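Local atomic coordinates of aldehyde dehydrogenase 12 (Zea mays, PDB entry 6D97), a protein that catalyses the NAD-dependent oxidation of L-glutamate gamma-semialdehyde to glutamate, the last step of proline catabolism in plants. Residues L417-F426 with L450-M458. Numbering follows the deposited sequence.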
ATOM      1  N   LEU A 417      17.188 -37.145  18.423  1.00 41.17           N
ATOM      2  CA  LEU A 417      16.556 -36.667  17.195  1.00 45.76           C
ATOM      3  C   LEU A 417      16.198 -37.816  16.262  1.00 44.76           C
ATOM      4  O   LEU A 417      15.120 -37.820  15.655  1.00 44.54           O
ATOM      5  CB  LEU A 417      17.473 -35.670  16.486  1.00 45.85           C
ATOM      6  CG  LEU A 417      17.026 -35.190  15.105  1.00 41.23           C
ATOM      7  CD1 LEU A 417      15.697 -34.477  15.201  1.00 34.29           C
ATOM      8  CD2 LEU A 417      18.079 -34.281  14.494  1.00 40.53           C
ATOM      9  N   GLU A 418      17.088 -38.804  16.137  1.00 49.65           N
ATOM     10  CA  GLU A 418      16.847 -39.910  15.216  1.00 50.80           C
ATOM     11  C   GLU A 418      15.636 -40.738  15.626  1.00 49.60           C
ATOM     12  O   GLU A 418      14.968 -41.325  14.767  1.00 49.13           O
ATOM     13  CB  GLU A 418      18.087 -40.795  15.127  1.00 56.09           C
ATOM     14  CG  GLU A 418      19.161 -40.267  14.195  1.00 64.47           C
ATOM     15  CD  GLU A 418      20.555 -40.470  14.750  1.00 73.97           C
ATOM     16  OE1 GLU A 418      21.004 -39.619  15.548  1.00 76.01           O
ATOM     17  OE2 GLU A 418      21.194 -41.488  14.403  1.00 76.50           O
ATOM     18  N   GLU A 419      15.339 -40.806  16.926  1.00 40.22           N
ATOM     19  CA  GLU A 419      14.153 -41.529  17.366  1.00 43.94           C
ATOM     20  C   GLU A 419      12.887 -40.715  17.124  1.00 50.76           C
ATOM     21  O   GLU A 419      11.834 -41.282  16.810  1.00 57.35           O
ATOM     22  CB  GLU A 419      14.279 -41.898  18.845  1.00 41.24           C
ATOM     23  CG  GLU A 419      15.552 -42.667  19.199  1.00 47.42           C
ATOM     24  CD  GLU A 419      15.574 -44.074  18.629  1.00 54.08           C
ATOM     25  OE1 GLU A 419      14.495 -44.570  18.236  1.00 48.10           O
ATOM     26  OE2 GLU A 419      16.669 -44.680  18.576  1.00 56.72           O
ATOM     27  N   ILE A 420      12.976 -39.389  17.266  1.00 49.88           N
ATOM     28  CA  ILE A 420      11.828 -38.516  17.019  1.00 41.50           C
ATOM     29  C   ILE A 420      11.290 -38.727  15.607  1.00 48.48           C
ATOM     30  O   ILE A 420      10.077 -38.840  15.394  1.00 57.54           O
ATOM     31  CB  ILE A 420      12.218 -37.046  17.256  1.00 40.31           C
ATOM     32  CG1 ILE A 420      12.594 -36.809  18.717  1.00 43.29           C
ATOM     33  CG2 ILE A 420      11.093 -36.110  16.843  1.00 30.67           C
ATOM     34  CD1 ILE A 420      13.211 -35.456  18.958  1.00 48.59           C
ATOM     35  N   LEU A 421      12.191 -38.795  14.624  1.00 44.40           N
ATOM     36  CA  LEU A 421      11.779 -38.858  13.225  1.00 47.20           C
ATOM     37  C   LEU A 421      11.066 -40.154  12.875  1.00 42.72           C
ATOM     38  O   LEU A 421      10.382 -40.213  11.847  1.00 44.01           O
ATOM     39  CB  LEU A 421      12.993 -38.675  12.318  1.00 52.02           C
ATOM     40  CG  LEU A 421      13.484 -37.230  12.275  1.00 45.57           C
ATOM     41  CD1 LEU A 421      14.636 -37.091  11.305  1.00 42.45           C
ATOM     42  CD2 LEU A 421      12.345 -36.302  11.892  1.00 34.48           C
ATOM     43  N   LYS A 422      11.199 -41.183  13.703  1.00 40.83           N
ATOM     44  CA  LYS A 422      10.557 -42.454  13.423  1.00 45.42           C
ATOM     45  C   LYS A 422       9.047 -42.339  13.583  1.00 49.52           C
ATOM     46  O   LYS A 422       8.539 -41.528  14.361  1.00 55.87           O
ATOM     47  CB  LYS A 422      11.114 -43.536  14.346  1.00 35.42           C
ATOM     48  CG  LYS A 422      12.591 -43.803  14.118  1.00 36.21           C
ATOM     49  CD  LYS A 422      13.155 -44.740  15.166  1.00 45.80           C
ATOM     50  CE  LYS A 422      14.308 -45.543  14.598  1.00 44.14           C
ATOM     51  NZ  LYS A 422      15.500 -45.567  15.486  1.00 49.24           N
ATOM     52  N   SER A 423       8.329 -43.150  12.811  1.00 51.76           N
ATOM     53  CA  SER A 423       6.877 -43.164  12.892  1.00 52.83           C
ATOM     54  C   SER A 423       6.437 -43.653  14.267  1.00 51.64           C
ATOM     55  O   SER A 423       7.143 -44.414  14.938  1.00 51.96           O
ATOM     56  CB  SER A 423       6.290 -44.050  11.793  1.00 54.05           C
ATOM     57  OG  SER A 423       5.024 -43.576  11.362  1.00 67.44           O
ATOM     58  N   GLY A 424       5.265 -43.197  14.694  1.00 49.46           N
ATOM     59  CA  GLY A 424       4.784 -43.504  16.025  1.00 44.85           C
ATOM     60  C   GLY A 424       5.400 -42.588  17.061  1.00 50.74           C
ATOM     61  O   GLY A 424       4.684 -41.883  17.780  1.00 58.92           O
ATOM     62  N   ASN A 425       6.734 -42.587  17.138  1.00 47.34           N
ATOM     63  CA  ASN A 425       7.425 -41.667  18.037  1.00 45.40           C
ATOM     64  C   ASN A 425       7.143 -40.219  17.662  1.00 42.25           C
ATOM     65  O   ASN A 425       6.973 -39.369  18.541  1.00 48.17           O
ATOM     66  CB  ASN A 425       8.930 -41.923  18.017  1.00 41.90           C
ATOM     67  CG  ASN A 425       9.310 -43.241  18.634  1.00 46.20           C
ATOM     68  OD1 ASN A 425       8.525 -43.859  19.352  1.00 62.38           O
ATOM     69  ND2 ASN A 425      10.536 -43.674  18.374  1.00 43.69           N
ATOM     70  N   PHE A 426       7.075 -39.922  16.363  1.00 46.49           N
ATOM     71  CA  PHE A 426       6.884 -38.540  15.935  1.00 47.77           C
ATOM     72  C   PHE A 426       5.550 -37.983  16.422  1.00 47.56           C
ATOM     73  O   PHE A 426       5.489 -36.887  16.990  1.00 53.00           O
ATOM     74  CB  PHE A 426       6.978 -38.437  14.412  1.00 45.27           C
ATOM     75  CG  PHE A 426       6.875 -37.028  13.907  1.00 41.50           C
ATOM     76  CD1 PHE A 426       7.990 -36.207  13.886  1.00 39.35           C
ATOM     77  CD2 PHE A 426       5.654 -36.508  13.499  1.00 30.30           C
ATOM     78  CE1 PHE A 426       7.903 -34.907  13.446  1.00 32.80           C
ATOM     79  CE2 PHE A 426       5.558 -35.202  13.059  1.00 35.41           C
ATOM     80  CZ  PHE A 426       6.686 -34.401  13.032  1.00 37.05           C
ATOM     81  N   LEU A 450      17.311 -33.161   8.959  1.00 31.64           N
ATOM     82  CA  LEU A 450      16.423 -33.918   9.836  1.00 36.83           C
ATOM     83  C   LEU A 450      15.551 -32.987  10.663  1.00 41.43           C
ATOM     84  O   LEU A 450      14.359 -33.248  10.864  1.00 40.00           O
ATOM     85  CB  LEU A 450      17.244 -34.829  10.748  1.00 38.49           C
ATOM     86  CG  LEU A 450      18.221 -35.806  10.091  1.00 44.46           C
ATOM     87  CD1 LEU A 450      18.851 -36.724  11.133  1.00 33.35           C
ATOM     88  CD2 LEU A 450      17.530 -36.619   9.012  1.00 40.09           C
ATOM     89  N   VAL A 451      16.132 -31.892  11.153  1.00 42.09           N
ATOM     90  CA  VAL A 451      15.367 -30.925  11.931  1.00 27.42           C
ATOM     91  C   VAL A 451      14.286 -30.290  11.068  1.00 30.73           C
ATOM     92  O   VAL A 451      13.128 -30.159  11.484  1.00 27.07           O
ATOM     93  CB  VAL A 451      16.304 -29.865  12.532  1.00 27.59           C
ATOM     94  CG1 VAL A 451      15.498 -28.756  13.173  1.00 27.95           C
ATOM     95  CG2 VAL A 451      17.233 -30.509  13.540  1.00 28.06           C
ATOM     96  N   LEU A 452      14.647 -29.891   9.847  1.00 29.95           N
ATOM     97  CA  LEU A 452      13.672 -29.276   8.954  1.00 30.31           C
ATOM     98  C   LEU A 452      12.629 -30.280   8.485  1.00 34.86           C
ATOM     99  O   LEU A 452      11.468 -29.908   8.270  1.00 34.94           O
ATOM    100  CB  LEU A 452      14.381 -28.641   7.758  1.00 27.57           C
ATOM    101  CG  LEU A 452      15.334 -27.493   8.100  1.00 26.03           C
ATOM    102  CD1 LEU A 452      16.089 -27.027   6.868  1.00 27.85           C
ATOM    103  CD2 LEU A 452      14.559 -26.337   8.726  1.00 28.20           C
ATOM    104  N   GLU A 453      13.016 -31.549   8.317  1.00 32.52           N
ATOM    105  CA  GLU A 453      12.028 -32.581   8.014  1.00 34.86           C
ATOM    106  C   GLU A 453      11.009 -32.704   9.137  1.00 39.30           C
ATOM    107  O   GLU A 453       9.803 -32.813   8.885  1.00 44.98           O
ATOM    108  CB  GLU A 453      12.714 -33.927   7.773  1.00 32.13           C
ATOM    109  CG  GLU A 453      11.728 -35.075   7.581  1.00 44.30           C
ATOM    110  CD  GLU A 453      12.386 -36.445   7.616  1.00 58.78           C
ATOM    111  OE1 GLU A 453      13.580 -36.549   7.268  1.00 64.19           O
ATOM    112  OE2 GLU A 453      11.706 -37.421   8.001  1.00 59.52           O
ATOM    113  N   ALA A 454      11.475 -32.682  10.389  1.00 35.48           N
ATOM    114  CA  ALA A 454      10.557 -32.779  11.519  1.00 31.27           C
ATOM    115  C   ALA A 454       9.602 -31.593  11.558  1.00 33.36           C
ATOM    116  O   ALA A 454       8.413 -31.758  11.855  1.00 42.49           O
ATOM    117  CB  ALA A 454      11.340 -32.880  12.826  1.00 27.35           C
ATOM    118  N   CYS A 455      10.099 -30.391  11.258  1.00 30.60           N
ATOM    119  CA  CYS A 455       9.227 -29.220  11.272  1.00 33.16           C
ATOM    120  C   CYS A 455       8.210 -29.278  10.139  1.00 36.99           C
ATOM    121  O   CYS A 455       7.054 -28.875  10.313  1.00 39.85           O
ATOM    122  CB  CYS A 455      10.056 -27.936  11.187  1.00 30.40           C
ATOM    123  SG  CYS A 455      11.127 -27.612  12.611  1.00 31.87           S
ATOM    124  N   GLU A 456       8.615 -29.785   8.973  1.00 38.25           N
ATOM    125  CA  GLU A 456       7.689 -29.893   7.851  1.00 33.86           C
ATOM    126  C   GLU A 456       6.628 -30.960   8.099  1.00 37.21           C
ATOM    127  O   GLU A 456       5.501 -30.839   7.607  1.00 34.08           O
ATOM    128  CB  GLU A 456       8.469 -30.184   6.567  1.00 29.71           C
ATOM    129  CG  GLU A 456       7.620 -30.516   5.349  1.00 31.19           C
ATOM    130  CD  GLU A 456       6.965 -29.296   4.726  1.00 34.36           C
ATOM    131  OE1 GLU A 456       7.215 -28.167   5.204  1.00 33.15           O
ATOM    132  OE2 GLU A 456       6.200 -29.472   3.749  1.00 31.41           O
ATOM    133  N   ARG A 457       6.955 -31.996   8.872  1.00 31.41           N
ATOM    134  CA  ARG A 457       5.996 -33.060   9.141  1.00 30.67           C
ATOM    135  C   ARG A 457       4.967 -32.687  10.200  1.00 37.66           C
ATOM    136  O   ARG A 457       3.988 -33.421  10.367  1.00 34.22           O
ATOM    137  CB  ARG A 457       6.733 -34.339   9.554  1.00 35.52           C
ATOM    138  CG  ARG A 457       7.353 -35.091   8.384  1.00 27.69           C
ATOM    139  CD  ARG A 457       8.352 -36.147   8.847  1.00 28.72           C
ATOM    140  NE  ARG A 457       7.728 -37.222   9.616  1.00 40.40           N
ATOM    141  CZ  ARG A 457       8.402 -38.182  10.242  1.00 47.81           C
ATOM    142  NH1 ARG A 457       9.727 -38.203  10.196  1.00 46.40           N
ATOM    143  NH2 ARG A 457       7.749 -39.118  10.918  1.00 46.58           N
ATOM    144  N   MET A 458       5.153 -31.572  10.906  1.00 36.62           N
ATOM    145  CA  MET A 458       4.176 -31.139  11.895  1.00 33.37           C
ATOM    146  C   MET A 458       2.905 -30.648  11.210  1.00 37.62           C
ATOM    147  O   MET A 458       2.920 -30.223  10.052  1.00 42.10           O
ATOM    148  CB  MET A 458       4.757 -30.032  12.780  1.00 27.58           C
ATOM    149  CG  MET A 458       5.901 -30.488  13.674  1.00 33.36           C
ATOM    150  SD  MET A 458       6.815 -29.128  14.429  1.00 37.68           S
ATOM    151  CE  MET A 458       8.213 -30.014  15.113  1.00 27.64           C
TER
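The backbones come nearest at Leu421 and Ala454, whose CA atoms lie 6.4 Å apart, where the turn between helices 417-420 and 425-429 meets the flank of helix 448-457. In this aldehyde dehydrogenase fold 417-426 lies in the connection from strand 411-414 to the parallel strand 437-443, and helix 448-457 leads from there to parallel strand 463-467; Leu417 and Val451 both reach Tyr443. Leucine suits position 421 because its two methyls part over the helix, CD1 pressing tightly on Leu450 CB (3.5 Å) and CD2 resting on Ala454 CB (3.7 Å), where the small alanine permits a close approach. Leu417 extends this apolar seam, its CD2 touching Leu450 CB and Val451 CG2.

Arginine at 457 combines length, charge and flatness. Bent at chi3, its chain turns the guanidinium over one face of Phe426, whose flat ring suits it, giving a cation-pi stack with planes 21° apart and Arg457 CZ 4.4 Å from the Phe426 ring centroid. Both terminal nitrogens grip Leu421 O end-on, which fixes the group's rotation: Arg457 NH1 arrives on a lone pair in the carbonyl plane at 2.7 Å, NH2 from above that plane at 3.0 Å. Glu453 OE2, one turn earlier, forms a salt bridge with Arg457 NH1 and probably helps balance its charge. With chi1 at -176°, Phe426 CG points away from its backbone N, and Phe426 CZ packs 3.5 Å from Arg457 CB while Ala454 O lies at the ring edge, 3.4 Å from Phe426 CZ.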